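Local atomic coordinates of Pdx2 protein (Plasmodium falciparum, PDB entry 2ABW), a protein that hydrolyses glutamine to glutamate and ammonia and passes the ammonia to Pdx1 for synthesis of pyridoxal 5'-phosphate, the active form of vitamin B6. Residues C90-K101 and F110-R121. Residues are numbered along the deposited sequence; the frame is centred on the assembly and turned at random. Where two conformers were deposited one is given.
Sequences CILLSKNVENIK and FSFGGLDITICR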
loop_
_atom_site.group_PDB
_atom_site.type_symbol
_atom_site.label_atom_id
_atom_site.label_comp_id
_atom_site.label_asym_id
_atom_site.label_seq_id
_atom_site.Cartn_x
_atom_site.Cartn_y
_atom_site.Cartn_z
ATOM N N CYS A 90 3.358 0.299 2.951
ATOM C CA CYS A 90 2.775 1.436 3.695
ATOM C C CYS A 90 3.900 2.181 4.348
ATOM O O CYS A 90 3.897 3.412 4.312
ATOM C CB CYS A 90 1.744 0.961 4.724
ATOM S SG CYS A 90 0.755 2.283 5.410
ATOM N N ILE A 91 4.861 1.490 4.941
ATOM C CA ILE A 91 6.020 2.153 5.576
ATOM C C ILE A 91 6.769 3.035 4.536
ATOM O O ILE A 91 7.054 4.209 4.808
ATOM C CB ILE A 91 6.961 1.156 6.207
ATOM C CG1 ILE A 91 6.269 0.531 7.418
ATOM C CG2 ILE A 91 8.268 1.853 6.608
ATOM C CD1 ILE A 91 7.061 -0.579 8.040
ATOM N N LEU A 92 6.980 2.467 3.362
ATOM C CA LEU A 92 7.765 3.126 2.317
ATOM C C LEU A 92 7.008 4.254 1.619
ATOM O O LEU A 92 7.602 4.988 0.845
ATOM C CB LEU A 92 8.246 2.116 1.307
ATOM C CG LEU A 92 9.305 1.145 1.848
ATOM C CD1 LEU A 92 9.600 0.065 0.801
ATOM C CD2 LEU A 92 10.549 1.898 2.318
ATOM N N LEU A 93 5.745 4.455 1.863
ATOM C CA LEU A 93 5.014 5.699 1.442
ATOM C C LEU A 93 5.023 6.809 2.502
ATOM O O LEU A 93 4.524 7.923 2.301
ATOM C CB LEU A 93 3.582 5.395 1.074
ATOM C CG LEU A 93 3.357 4.439 -0.084
ATOM C CD1 LEU A 93 1.891 4.124 -0.372
ATOM C CD2 LEU A 93 3.996 5.100 -1.423
ATOM N N SER A 94 5.450 6.437 3.709
ATOM C CA SER A 94 5.276 7.306 4.810
ATOM C C SER A 94 6.331 8.427 4.873
ATOM O O SER A 94 7.503 8.231 4.558
ATOM C CB SER A 94 5.238 6.569 6.142
ATOM O OG SER A 94 4.179 5.650 6.141
ATOM N N LYS A 95 5.932 9.571 5.426
ATOM C CA LYS A 95 6.888 10.712 5.600
ATOM C C LYS A 95 7.949 10.491 6.616
ATOM O O LYS A 95 9.172 10.686 6.366
ATOM C CB LYS A 95 6.124 11.953 5.988
ATOM C CG LYS A 95 6.982 13.217 6.117
ATOM C CD LYS A 95 6.126 14.430 6.315
ATOM C CE LYS A 95 6.956 15.728 6.104
ATOM N NZ LYS A 95 8.168 15.434 5.271
ATOM N N ASN A 96 7.534 10.090 7.828
ATOM C CA ASN A 96 8.445 9.830 8.904
ATOM C C ASN A 96 8.355 8.363 9.246
ATOM O O ASN A 96 7.245 7.841 9.511
ATOM C CB ASN A 96 8.115 10.673 10.129
ATOM C CG ASN A 96 8.177 12.132 9.866
ATOM O OD1 ASN A 96 9.200 12.660 9.308
ATOM N ND2 ASN A 96 7.110 12.839 10.271
ATOM N N VAL A 97 9.461 7.651 9.193
ATOM C CA VAL A 97 9.558 6.279 9.607
ATOM C C VAL A 97 10.313 6.154 10.886
ATOM O O VAL A 97 11.473 6.608 10.937
ATOM C CB VAL A 97 10.090 5.381 8.435
ATOM C CG1 VAL A 97 10.181 3.955 8.892
ATOM C CG2 VAL A 97 9.236 5.542 7.069
ATOM N N GLU A 98 9.737 5.445 11.858
ATOM C CA GLU A 98 10.365 5.218 13.173
ATOM C C GLU A 98 10.604 3.743 13.456
ATOM O O GLU A 98 9.854 2.849 13.060
ATOM C CB GLU A 98 9.491 5.812 14.258
ATOM C CG GLU A 98 9.343 7.313 14.080
ATOM C CD GLU A 98 8.458 8.008 15.121
ATOM O OE1 GLU A 98 7.656 7.336 15.767
ATOM O OE2 GLU A 98 8.524 9.249 15.227
ATOM N N ASN A 99 11.702 3.483 14.145
ATOM C CA ASN A 99 12.007 2.141 14.638
ATOM C C ASN A 99 12.358 1.101 13.591
ATOM O O ASN A 99 12.227 -0.115 13.842
ATOM C CB ASN A 99 10.896 1.622 15.556
ATOM C CG ASN A 99 11.346 0.451 16.415
ATOM O OD1 ASN A 99 12.449 0.462 16.992
ATOM N ND2 ASN A 99 10.497 -0.567 16.509
ATOM N N ILE A 100 12.822 1.575 12.442
ATOM C CA ILE A 100 13.308 0.649 11.409
ATOM C C ILE A 100 14.719 0.021 11.623
ATOM O O ILE A 100 15.167 -0.791 10.813
ATOM C CB ILE A 100 13.129 1.253 9.992
ATOM C CG1 ILE A 100 13.399 2.753 9.948
ATOM C CG2 ILE A 100 11.625 1.021 9.566
ATOM C CD1 ILE A 100 13.652 3.362 8.605
ATOM N N LYS A 101 15.378 0.360 12.732
ATOM C CA LYS A 101 16.742 -0.176 13.129
ATOM C C LYS A 101 17.840 -0.198 12.075
ATOM O O LYS A 101 18.908 0.383 12.335
ATOM C CB LYS A 101 16.724 -1.571 13.802
ATOM C CG LYS A 101 15.588 -1.773 14.780
ATOM C CD LYS A 101 15.591 -3.203 15.332
ATOM C CE LYS A 101 16.343 -3.272 16.592
ATOM N NZ LYS A 101 15.948 -2.202 17.515
ATOM N N PHE A 110 15.153 6.910 2.042
ATOM C CA PHE A 110 14.521 5.647 2.401
ATOM C C PHE A 110 13.073 5.493 1.884
ATOM O O PHE A 110 12.764 4.521 1.204
ATOM C CB PHE A 110 14.479 5.437 3.901
ATOM C CG PHE A 110 13.929 4.099 4.321
ATOM C CD1 PHE A 110 14.730 2.959 4.219
ATOM C CD2 PHE A 110 12.682 3.979 4.947
ATOM C CE1 PHE A 110 14.239 1.719 4.653
ATOM C CE2 PHE A 110 12.200 2.737 5.394
ATOM C CZ PHE A 110 12.968 1.636 5.243
ATOM N N SER A 111 12.181 6.394 2.294
ATOM C CA SER A 111 10.818 6.366 1.850
ATOM C C SER A 111 10.653 6.920 0.414
ATOM O O SER A 111 11.400 7.817 -0.033
ATOM C CB SER A 111 9.948 7.215 2.749
ATOM O OG SER A 111 8.576 7.161 2.408
ATOM N N PHE A 112 9.648 6.356 -0.254
ATOM C CA PHE A 112 9.131 6.927 -1.553
ATOM C C PHE A 112 8.299 8.134 -1.279
ATOM O O PHE A 112 8.084 8.956 -2.206
ATOM C CB PHE A 112 8.316 5.939 -2.381
ATOM C CG PHE A 112 8.930 4.618 -2.612
ATOM C CD1 PHE A 112 10.081 4.460 -3.344
ATOM C CD2 PHE A 112 8.287 3.469 -2.183
ATOM C CE1 PHE A 112 10.660 3.233 -3.581
ATOM C CE2 PHE A 112 8.825 2.279 -2.399
ATOM C CZ PHE A 112 10.049 2.111 -3.093
ATOM N N GLY A 113 7.747 8.262 -0.074
ATOM C CA GLY A 113 6.784 9.338 0.234
ATOM C C GLY A 113 5.397 9.087 -0.371
ATOM O O GLY A 113 5.214 8.095 -1.096
ATOM N N GLY A 114 4.449 10.002 -0.007
ATOM C CA GLY A 114 3.090 9.937 -0.610
ATOM C C GLY A 114 1.998 9.997 0.464
ATOM O O GLY A 114 0.917 10.470 0.221
ATOM N N LEU A 115 2.301 9.473 1.647
ATOM C CA LEU A 115 1.399 9.586 2.810
ATOM C C LEU A 115 2.067 10.437 3.898
ATOM O O LEU A 115 3.147 10.041 4.401
ATOM C CB LEU A 115 1.103 8.169 3.358
ATOM C CG LEU A 115 0.343 7.253 2.392
ATOM C CD1 LEU A 115 0.303 5.881 2.956
ATOM C CD2 LEU A 115 -0.996 7.831 2.085
ATOM N N ASP A 116 1.433 11.532 4.216
ATOM C CA ASP A 116 1.971 12.478 5.259
ATOM C C ASP A 116 1.573 11.957 6.627
ATOM O O ASP A 116 0.695 12.481 7.294
ATOM C CB ASP A 116 1.600 13.895 4.997
ATOM C CG ASP A 116 2.302 14.446 3.731
ATOM O OD1 ASP A 116 3.406 13.947 3.311
ATOM O OD2 ASP A 116 1.670 15.303 3.095
ATOM N N ILE A 117 2.276 10.876 7.010
ATOM C CA ILE A 117 2.072 10.240 8.296
ATOM C C ILE A 117 3.415 9.854 8.895
ATOM O O ILE A 117 4.412 9.740 8.253
ATOM C CB ILE A 117 1.233 8.949 8.143
ATOM C CG1 ILE A 117 1.978 7.839 7.347
ATOM C CG2 ILE A 117 -0.132 9.301 7.547
ATOM C CD1 ILE A 117 1.139 6.588 7.008
ATOM N N THR A 118 3.401 9.650 10.211
ATOM C CA THR A 118 4.507 9.018 10.900
ATOM C C THR A 118 4.126 7.616 11.249
ATOM O O THR A 118 3.041 7.349 11.824
ATOM C CB THR A 118 4.776 9.731 12.245
ATOM O OG1 THR A 118 5.128 11.092 11.993
ATOM C CG2 THR A 118 5.833 9.108 13.048
ATOM N N ILE A 119 4.944 6.675 10.836
ATOM C CA ILE A 119 4.669 5.267 11.034
ATOM C C ILE A 119 5.838 4.582 11.795
ATOM O O ILE A 119 7.029 4.987 11.616
ATOM C CB ILE A 119 4.419 4.602 9.708
ATOM C CG1 ILE A 119 3.681 3.283 9.863
ATOM C CG2 ILE A 119 5.782 4.444 8.930
ATOM C CD1 ILE A 119 3.168 2.758 8.489
ATOM N N CYS A 120 5.526 3.610 12.628
ATOM C CA CYS A 120 6.457 2.877 13.473
ATOM C C CYS A 120 6.444 1.417 13.114
ATOM O O CYS A 120 5.385 0.785 12.999
ATOM C CB CYS A 120 6.031 2.965 14.913
ATOM S SG CYS A 120 5.766 4.594 15.370
ATOM N N ARG A 121 7.615 0.854 12.921
ATOM C CA ARG A 121 7.624 -0.518 12.493
ATOM C C ARG A 121 7.401 -1.372 13.671
ATOM O O ARG A 121 6.809 -2.420 13.523
ATOM C CB ARG A 121 8.900 -0.885 11.726
ATOM C CG ARG A 121 9.700 -1.859 12.337
ATOM C CD ARG A 121 10.598 -2.515 11.340
ATOM N NE ARG A 121 11.700 -3.152 12.030
ATOM C CZ ARG A 121 12.720 -3.766 11.416
ATOM N NH1 ARG A 121 12.758 -3.856 10.090
ATOM N NH2 ARG A 121 13.708 -4.297 12.138
#
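Ser94 to Glu98 runs parallel to Leu115 to Cys120, with Ser94 beside Leu115 but Asn96 beside Thr118, so the register slips by one residue at a beta bulge around Asp116. Beyond it the pairing is regular: Asn96 N donates to Ile117 O, Ile119 N to Asn96 O, Glu98 N to Ile119 O and Arg121 N to Glu98 O. Before it, Leu115 N reaches Leu93 O at 2.8 Å. Strand 157-161 lies antiparallel on the other side of 115-120, completing a small three-stranded sheet beside the large mixed sheet of this class I glutamine amidotransferase.

On the face toward helix 88-92, CG1 of Ile119 swings away from the backbone N (chi1 -161°), carrying CD1 to 3.9 Å from Cys90 SG and across Ile91 at nearly a right angle, while CG2 lies alongside CG2 of Val97. Ser94 OG turns back to Cys90 O (2.9 Å), tying strand to helix. On the other face Asn96 ND2 bonds to Thr118 OG1 (3.2 Å), the hydroxyl lying in the amide plane; Thr118 OG1 is also hydrogen-bonded to Glu160, and Glu98 forms a salt bridge with Arg159.

Leu92 CD2 lies over one face of Phe110, 3.9 Å from the ring centroid; in the conformer given, Ile100 CD1 lies over the opposite face. Phe110 also meets Ser54, a glutamine-binding residue. In their given conformers, Ser111 OG sits close to the carbonyls of Leu92 and Ser94 and accepts from Gly113 N in an ST turn, and Ile100 O lies over the centre of the guanidinium of glutamine-binding Arg121, 3.8 Å above its plane.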